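Local coordinates for protein myosin-I heavy chain (Dictyostelium discoideum, PDB 5EJY) that is an actin-based motor with ATPase activity that acts in early phagocytosis and adhesion, represented here by the first MyTH4-FERM region of its tail, at residues F90-G95 and Q185-T190; G181-V186 and V267-E272. All coordinates share one frame; numbering follows the deposited sequence.

Contact 1. Residues F90-G95 and Q185-T190; sequences FILTKG and QVPSVT
V186 meets L92 and T93 with its two methyl groups divided by the first torsion: CG1 stands anti to the backbone N (chi1 169°), which turns it to L92, while CG2 lies beside that N and comes down on T93. A beta-branched valine thus presents two methyls to the helix at once. L92 CB is 3.9 Å from V186 CG1. On the other branch, V186 CG2 lies 3.6 Å from T93 CA and 3.7 Å from the carbonyl O of L92, so this methyl rests on the helix backbone as much as on side chains. The T93 and V186 side chains cross at about a right angle, with V186 CG2 3.6 Å from T93 OG1. That hydroxyl is turned back along its own helix, anti to the carbonyl carbon (chi1 -56°), and bonds to K89 O, which suits a threonine to this exposed position. The contact belongs to the helical MyTH4 domain, where the link between helices 161-180 and 189-196 returns across helix 81-97. Further along, L92 is long enough to reach P187 CD with CD1, at 4.0 Å, again nearly at right angles. Proline suits this buried position in the link: its ring is apolar, restricts the backbone, and brings no N-H that would need a partner. Both L92 and P187 also pack on T135, from a loop of the same chain. K89 and L96 touch V186 too, extending its bed on helix 81-97 by a turn to either side. Past the proline, S188 takes the N-cap position of helix 189-196, its OG making a weak hydrogen bond to E191 N.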
loop_
_atom_site.group_PDB
_atom_site.type_symbol
_atom_site.label_atom_id
_atom_site.label_comp_id
_atom_site.label_asym_id
_atom_site.label_seq_id
_atom_site.Cartn_x
_atom_site.Cartn_y
_atom_site.Cartn_z
ATOM N N PHE A 90 -14.199 12.563 -11.791
ATOM C CA PHE A 90 -14.029 13.987 -12.020
ATOM C C PHE A 90 -14.185 14.769 -10.709
ATOM O O PHE A 90 -13.321 15.569 -10.325
ATOM C CB PHE A 90 -15.039 14.474 -13.062
ATOM C CG PHE A 90 -14.933 15.941 -13.358
ATOM C CD1 PHE A 90 -14.108 16.399 -14.368
ATOM C CD2 PHE A 90 -15.659 16.862 -12.623
ATOM C CE1 PHE A 90 -14.006 17.752 -14.643
ATOM C CE2 PHE A 90 -15.558 18.220 -12.888
ATOM C CZ PHE A 90 -14.739 18.665 -13.902
ATOM N N ILE A 91 -15.301 14.528 -10.034
ATOM C CA ILE A 91 -15.595 15.165 -8.757
ATOM C C ILE A 91 -14.489 14.972 -7.720
ATOM O O ILE A 91 -14.024 15.938 -7.117
ATOM C CB ILE A 91 -16.921 14.631 -8.174
ATOM C CG1 ILE A 91 -18.077 14.975 -9.118
ATOM C CG2 ILE A 91 -17.178 15.226 -6.789
ATOM C CD1 ILE A 91 -19.380 14.367 -8.728
ATOM N N LEU A 92 -14.087 13.720 -7.508
ATOM C CA LEU A 92 -13.121 13.390 -6.469
ATOM C C LEU A 92 -11.719 13.890 -6.806
ATOM O O LEU A 92 -10.955 14.247 -5.913
ATOM C CB LEU A 92 -13.087 11.881 -6.229
ATOM C CG LEU A 92 -14.393 11.250 -5.770
ATOM C CD1 LEU A 92 -14.167 9.748 -5.521
ATOM C CD2 LEU A 92 -14.907 11.960 -4.529
ATOM N N THR A 93 -11.378 13.906 -8.089
ATOM C CA THR A 93 -10.059 14.400 -8.496
ATOM C C THR A 93 -9.963 15.890 -8.204
ATOM O O THR A 93 -8.961 16.370 -7.661
ATOM C CB THR A 93 -9.778 14.135 -9.994
ATOM O OG1 THR A 93 -9.926 12.731 -10.263
ATOM C CG2 THR A 93 -8.356 14.545 -10.359
ATOM N N LYS A 94 -11.021 16.631 -8.523
ATOM C CA LYS A 94 -10.988 18.068 -8.257
ATOM C C LYS A 94 -10.923 18.334 -6.747
ATOM O O LYS A 94 -10.114 19.132 -6.278
ATOM C CB LYS A 94 -12.191 18.771 -8.891
ATOM C CG LYS A 94 -12.173 18.796 -10.423
ATOM C CD LYS A 94 -11.155 19.795 -10.971
ATOM C CE LYS A 94 -11.085 19.722 -12.499
ATOM N NZ LYS A 94 -10.103 20.697 -13.045
ATOM N N GLY A 95 -11.766 17.649 -5.981
ATOM C CA GLY A 95 -11.828 17.898 -4.544
ATOM C C GLY A 95 -10.582 17.463 -3.790
ATOM O O GLY A 95 -10.151 18.128 -2.836
ATOM N N GLN A 185 -4.595 9.414 -3.227
ATOM C CA GLN A 185 -5.124 9.137 -4.552
ATOM C C GLN A 185 -6.646 9.052 -4.542
ATOM O O GLN A 185 -7.255 8.777 -3.510
ATOM C CB GLN A 185 -4.543 7.819 -5.104
ATOM C CG GLN A 185 -3.008 7.692 -5.013
ATOM C CD GLN A 185 -2.264 8.814 -5.758
ATOM O OE1 GLN A 185 -2.774 9.374 -6.728
ATOM N NE2 GLN A 185 -1.045 9.136 -5.303
ATOM N N VAL A 186 -7.241 9.268 -5.709
ATOM C CA VAL A 186 -8.656 9.023 -5.932
ATOM C C VAL A 186 -8.912 7.511 -6.036
ATOM O O VAL A 186 -8.147 6.792 -6.687
ATOM C CB VAL A 186 -9.110 9.718 -7.236
ATOM C CG1 VAL A 186 -10.514 9.267 -7.649
ATOM C CG2 VAL A 186 -9.030 11.247 -7.076
ATOM N N PRO A 187 -9.978 7.024 -5.385
ATOM C CA PRO A 187 -10.329 5.599 -5.456
ATOM C C PRO A 187 -10.345 5.027 -6.879
ATOM O O PRO A 187 -10.856 5.665 -7.808
ATOM C CB PRO A 187 -11.745 5.573 -4.877
ATOM C CG PRO A 187 -11.726 6.650 -3.870
ATOM C CD PRO A 187 -10.834 7.744 -4.416
ATOM N N SER A 188 -9.777 3.836 -7.037
ATOM C CA SER A 188 -9.884 3.079 -8.284
ATOM C C SER A 188 -11.317 2.599 -8.467
ATOM O O SER A 188 -12.115 2.635 -7.530
ATOM C CB SER A 188 -8.979 1.846 -8.229
ATOM O OG SER A 188 -9.356 0.997 -7.166
ATOM N N VAL A 189 -11.640 2.114 -9.661
ATOM C CA VAL A 189 -12.962 1.532 -9.887
ATOM C C VAL A 189 -13.277 0.372 -8.935
ATOM O O VAL A 189 -14.406 0.225 -8.467
ATOM C CB VAL A 189 -13.134 1.051 -11.341
ATOM C CG1 VAL A 189 -14.450 0.268 -11.487
ATOM C CG2 VAL A 189 -13.097 2.231 -12.288
ATOM N N THR A 190 -12.287 -0.461 -8.646
ATOM C CA THR A 190 -12.528 -1.596 -7.759
ATOM C C THR A 190 -12.939 -1.130 -6.363
ATOM O O THR A 190 -13.834 -1.703 -5.736
ATOM C CB THR A 190 -11.301 -2.503 -7.643
ATOM O OG1 THR A 190 -10.891 -2.900 -8.951
ATOM C CG2 THR A 190 -11.648 -3.742 -6.840
#

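Contact 2. Residues G181-V186 and V267-E272; sequences GARKQV and VLSKVE
The guanidinium group of R183 approaches S269 obliquely, NH2 standing 4.1 Å from OG, a proximity without a hydrogen bond. The arginine is held instead by salt bridges to E191 and D266. The second flat group, the carbonyl of V186, accepts a hydrogen bond from S269 OG to its O at 2.7 Å. The hydroxyl lies 40° out of the carbonyl plane and makes a C=O···OG angle of 133°, so it comes in from above the group. S269 OG is anti to its own carbonyl carbon (chi1 -57°), with C265 O one turn back as a second carbonyl partner; its single proton can serve only one fully, or be shared between them. Serine fits here because it is short: Q185 CB packs against S269 CB at 3.6 Å, bringing the loop close to the helix. With an alanine here the hydroxyl is gone, and V186 O would probably be left without its hydroxyl donor, so that one of the ties between loop and helix is lost. The loop follows helix 161-180 of the MyTH4 domain, whereas S269 sits on helix 264-277 of the ubiquitin-like first FERM lobe. The same helix packs through V267 and V271 against strands 245-251 and 285-291 of that lobe's mixed sheet.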
loop_
_atom_site.group_PDB
_atom_site.type_symbol
_atom_site.label_atom_id
_atom_site.label_comp_id
_atom_site.label_asym_id
_atom_site.label_seq_id
_atom_site.Cartn_x
_atom_site.Cartn_y
_atom_site.Cartn_z
ATOM N N GLY A 181 -5.156 9.478 8.876
ATOM C CA GLY A 181 -4.568 10.548 8.094
ATOM C C GLY A 181 -5.038 10.520 6.654
ATOM O O GLY A 181 -5.649 9.547 6.205
ATOM N N ALA A 182 -4.742 11.591 5.931
ATOM C CA ALA A 182 -5.176 11.767 4.552
ATOM C C ALA A 182 -4.625 10.705 3.617
ATOM O O ALA A 182 -3.530 10.171 3.832
ATOM C CB ALA A 182 -4.757 13.148 4.047
ATOM N N ARG A 183 -5.385 10.424 2.566
ATOM C CA ARG A 183 -4.901 9.589 1.472
ATOM C C ARG A 183 -4.342 10.448 0.346
ATOM O O ARG A 183 -4.446 11.688 0.357
ATOM C CB ARG A 183 -6.023 8.692 0.936
ATOM C CG ARG A 183 -7.097 9.430 0.153
ATOM C CD ARG A 183 -8.236 8.476 -0.209
ATOM N NE ARG A 183 -7.747 7.374 -1.039
ATOM C CZ ARG A 183 -8.459 6.298 -1.354
ATOM N NH1 ARG A 183 -9.698 6.149 -0.871
ATOM N NH2 ARG A 183 -7.923 5.355 -2.137
ATOM N N LYS A 184 -3.773 9.787 -0.650
ATOM C CA LYS A 184 -3.046 10.492 -1.691
ATOM C C LYS A 184 -3.651 10.340 -3.070
ATOM O O LYS A 184 -3.255 11.049 -3.995
ATOM C CB LYS A 184 -1.597 9.997 -1.725
ATOM C CG LYS A 184 -0.868 10.192 -0.404
ATOM C CD LYS A 184 0.590 9.801 -0.518
ATOM C CE LYS A 184 1.325 10.033 0.796
ATOM N NZ LYS A 184 2.769 9.692 0.638
ATOM N N GLN A 185 -4.595 9.414 -3.227
ATOM C CA GLN A 185 -5.124 9.137 -4.552
ATOM C C GLN A 185 -6.646 9.052 -4.542
ATOM O O GLN A 185 -7.255 8.777 -3.510
ATOM C CB GLN A 185 -4.543 7.819 -5.104
ATOM C CG GLN A 185 -3.008 7.692 -5.013
ATOM C CD GLN A 185 -2.264 8.814 -5.758
ATOM O OE1 GLN A 185 -2.774 9.374 -6.728
ATOM N NE2 GLN A 185 -1.045 9.136 -5.303
ATOM N N VAL A 186 -7.241 9.268 -5.709
ATOM C CA VAL A 186 -8.656 9.023 -5.932
ATOM C C VAL A 186 -8.912 7.511 -6.036
ATOM O O VAL A 186 -8.147 6.792 -6.687
ATOM C CB VAL A 186 -9.110 9.718 -7.236
ATOM C CG1 VAL A 186 -10.514 9.267 -7.649
ATOM C CG2 VAL A 186 -9.030 11.247 -7.076
ATOM N N VAL A 267 -2.485 2.318 -3.407
ATOM C CA VAL A 267 -1.668 1.490 -4.301
ATOM C C VAL A 267 -2.543 0.942 -5.430
ATOM O O VAL A 267 -2.152 0.979 -6.595
ATOM C CB VAL A 267 -0.954 0.343 -3.539
ATOM C CG1 VAL A 267 -0.154 -0.541 -4.504
ATOM C CG2 VAL A 267 -0.027 0.921 -2.475
ATOM N N LEU A 268 -3.745 0.468 -5.092
ATOM C CA LEU A 268 -4.695 0.020 -6.118
ATOM C C LEU A 268 -4.986 1.104 -7.175
ATOM O O LEU A 268 -5.102 0.808 -8.369
ATOM C CB LEU A 268 -6.006 -0.443 -5.482
ATOM C CG LEU A 268 -5.964 -1.660 -4.548
ATOM C CD1 LEU A 268 -7.371 -1.945 -3.983
ATOM C CD2 LEU A 268 -5.408 -2.891 -5.267
ATOM N N SER A 269 -5.118 2.353 -6.733
ATOM C CA SER A 269 -5.287 3.472 -7.660
ATOM C C SER A 269 -4.103 3.591 -8.615
ATOM O O SER A 269 -4.277 3.829 -9.810
ATOM C CB SER A 269 -5.448 4.786 -6.885
ATOM O OG SER A 269 -6.548 4.698 -5.995
ATOM N N LYS A 270 -2.898 3.438 -8.081
ATOM C CA LYS A 270 -1.685 3.522 -8.913
ATOM C C LYS A 270 -1.639 2.423 -9.962
ATOM O O LYS A 270 -1.183 2.639 -11.095
ATOM C CB LYS A 270 -0.424 3.459 -8.057
ATOM C CG LYS A 270 -0.224 4.643 -7.151
ATOM C CD LYS A 270 1.253 4.923 -6.920
ATOM C CE LYS A 270 2.047 3.644 -6.705
ATOM N NZ LYS A 270 3.441 3.936 -6.234
ATOM N N VAL A 271 -2.096 1.240 -9.572
ATOM C CA VAL A 271 -2.172 0.096 -10.468
ATOM C C VAL A 271 -3.103 0.389 -11.628
ATOM O O VAL A 271 -2.762 0.152 -12.792
ATOM C CB VAL A 271 -2.629 -1.175 -9.725
ATOM C CG1 VAL A 271 -2.912 -2.320 -10.716
ATOM C CG2 VAL A 271 -1.577 -1.586 -8.713
ATOM N N GLU A 272 -4.269 0.932 -11.312
ATOM C CA GLU A 272 -5.228 1.326 -12.327
ATOM C C GLU A 272 -4.633 2.421 -13.225
ATOM O O GLU A 272 -4.800 2.384 -14.447
ATOM C CB GLU A 272 -6.519 1.809 -11.664
ATOM C CG GLU A 272 -7.651 2.096 -12.631
ATOM C CD GLU A 272 -8.912 2.567 -11.925
ATOM O OE1 GLU A 272 -8.995 3.762 -11.577
ATOM O OE2 GLU A 272 -9.817 1.739 -11.717
#

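In the fold
Both contacts use the link that follows helix 161-180, and they share V186, whose side chain serves contact 1 and whose carbonyl serves contact 2. Their centres lie about 9 Å apart. Contact 1 is internal to the MyTH4 domain and is made by van der Waals packing, with no hydrogen bond between its segments; contact 2 joins that domain to the first FERM lobe and combines a hydrogen bond with close packing. Each is partly buried, but contact 1 includes an exposed threonine at its margin, and contact 2 lies nearer the centre of the chain. E272 ties them further: it accepts a probable hydrogen bond from V189 N and forms a salt bridge with K89 of helix 81-97.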